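Local coordinates for ferric-siderophore receptor protein (PDB 2X4L) that probably binds iron-loaded siderophores at the cell surface as the solute-binding component of an uptake system, at residues 217-220 and 221-224. Numbering follows the deposited sequence.
Sequences NLSV and DLEY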
loop_
_atom_site.group_PDB
_atom_site.type_symbol
_atom_site.label_atom_id
_atom_site.label_comp_id
_atom_site.label_asym_id
_atom_site.label_seq_id
_atom_site.Cartn_x
_atom_site.Cartn_y
_atom_site.Cartn_z
ATOM N N ASN A 217 -11.061 1.866 -9.460
ATOM C CA ASN A 217 -10.342 1.120 -10.487
ATOM C C ASN A 217 -8.838 1.383 -10.484
ATOM O O ASN A 217 -8.399 2.534 -10.475
ATOM C CB ASN A 217 -10.922 1.419 -11.871
ATOM C CG ASN A 217 -10.380 0.494 -12.943
ATOM O OD1 ASN A 217 -10.389 -0.727 -12.788
ATOM N ND2 ASN A 217 -9.905 1.074 -14.039
ATOM N N LEU A 218 -8.053 0.310 -10.476
ATOM C CA LEU A 218 -6.600 0.425 -10.549
ATOM C C LEU A 218 -5.894 0.201 -9.212
ATOM O O LEU A 218 -4.729 -0.197 -9.184
ATOM C CB LEU A 218 -6.203 1.786 -11.126
ATOM C CG LEU A 218 -6.519 2.015 -12.606
ATOM C CD1 LEU A 218 -5.612 3.087 -13.190
ATOM C CD2 LEU A 218 -6.396 0.716 -13.389
ATOM N N SER A 219 -6.570 0.497 -8.109
ATOM C CA SER A 219 -5.962 0.342 -6.789
ATOM C C SER A 219 -6.338 -1.011 -6.205
ATOM O O SER A 219 -7.483 -1.443 -6.334
ATOM C CB SER A 219 -6.412 1.465 -5.854
ATOM O OG SER A 219 -5.878 2.713 -6.260
ATOM N N VAL A 220 -5.386 -1.692 -5.570
ATOM C CA VAL A 220 -5.706 -3.057 -5.041
ATOM C C VAL A 220 -6.644 -3.013 -3.871
ATOM O O VAL A 220 -7.512 -3.897 -3.692
ATOM C CB VAL A 220 -4.422 -3.900 -4.758
ATOM C CG1 VAL A 220 -3.761 -4.124 -6.138
ATOM C CG2 VAL A 220 -3.544 -3.246 -3.759
ATOM N N ASP A 221 -6.461 -2.035 -2.991
ATOM C CA ASP A 221 -7.334 -1.907 -1.813
ATOM C C ASP A 221 -8.738 -1.539 -2.231
ATOM O O ASP A 221 -9.718 -2.210 -1.833
ATOM C CB ASP A 221 -6.747 -1.001 -0.723
ATOM C CG ASP A 221 -6.537 0.436 -1.206
ATOM O OD1 ASP A 221 -6.224 0.641 -2.413
ATOM O OD2 ASP A 221 -6.691 1.317 -0.324
ATOM N N LEU A 222 -8.858 -0.449 -2.984
ATOM C CA LEU A 222 -10.184 0.044 -3.355
ATOM C C LEU A 222 -10.944 -0.941 -4.190
ATOM O O LEU A 222 -12.137 -1.055 -4.036
ATOM C CB LEU A 222 -10.112 1.427 -4.014
ATOM C CG LEU A 222 -9.350 2.468 -3.236
ATOM C CD1 LEU A 222 -9.407 3.810 -4.034
ATOM C CD2 LEU A 222 -9.934 2.636 -1.818
ATOM N N GLU A 223 -10.268 -1.664 -5.122
ATOM C CA GLU A 223 -10.993 -2.628 -5.964
ATOM C C GLU A 223 -11.544 -3.713 -5.067
ATOM O O GLU A 223 -12.705 -4.195 -5.291
ATOM C CB GLU A 223 -10.051 -3.254 -7.033
ATOM C CG GLU A 223 -9.841 -2.325 -8.206
ATOM C CD GLU A 223 -9.339 -3.090 -9.400
ATOM O OE1 GLU A 223 -9.507 -4.384 -9.436
ATOM O OE2 GLU A 223 -8.784 -2.427 -10.348
ATOM N N TYR A 224 -10.797 -4.113 -4.028
ATOM C CA TYR A 224 -11.289 -5.178 -3.163
ATOM C C TYR A 224 -12.471 -4.645 -2.289
ATOM O O TYR A 224 -13.512 -5.315 -2.194
ATOM C CB TYR A 224 -10.149 -5.703 -2.259
ATOM C CG TYR A 224 -10.533 -6.863 -1.403
ATOM C CD1 TYR A 224 -11.159 -7.947 -1.913
ATOM C CD2 TYR A 224 -10.147 -6.899 -0.016
ATOM C CE1 TYR A 224 -11.424 -9.074 -1.141
ATOM C CE2 TYR A 224 -10.521 -7.986 0.754
ATOM C CZ TYR A 224 -11.058 -9.087 0.194
ATOM O OH TYR A 224 -11.410 -10.301 0.925
#
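Glu223 reaches back from the first turn of its helix to the loop that leads into it, and its carboxylate accepts the backbone N-H of Leu218. The bond from Leu218 N to Glu223 OE2 is short, 2.8 Å, and nearly straight at 165°, and it uses the anti lone pair of OE2, the one facing away from OE1. With CG anti to its own carbonyl carbon (chi1 -79°) and the chain extended beyond it, the side chain runs back toward the loop; on the way CG passes 3.1 Å from Ser219 O. A lysine in place of Glu223 would probably leave the Leu218 N-H without its carboxylate acceptor and lose the side-chain tie between loop and helix.

Two backbone bonds open the helix. Glu223 N donates to Ser219 O at 3.0 Å, while the next bond, from Tyr224 N to Val220 O, is weak at 3.3 Å. Ser219 occupies the N-cap position, but its side chain makes no capping bond, and Leu222 N is buried without a partner.

Apolar contact is modest: Ser219 CB lies 4.1 Å from Leu222 CG. A carboxylate oxygen, Asp221 OD1, lies alongside the same methylene, 3.5 Å from Ser219 CB, and finds its main partner elsewhere, in a salt bridge to Arg296, whose guanidinium also makes a weak hydrogen bond with Ser219 OG. On the loop side, Asp149 shares a backbone hydrogen bond with Leu218, and its carboxylate comes close to Glu223 OE2; two like charges so near might raise the proton affinity of one of them. Trp246 packs against Leu218 and Ser219. The whole turn is largely buried, joining strand 210-214 of the mixed sheet to helix 220-227, with Arg296 at the end of strand 293-296 tying that sheet to the helix start.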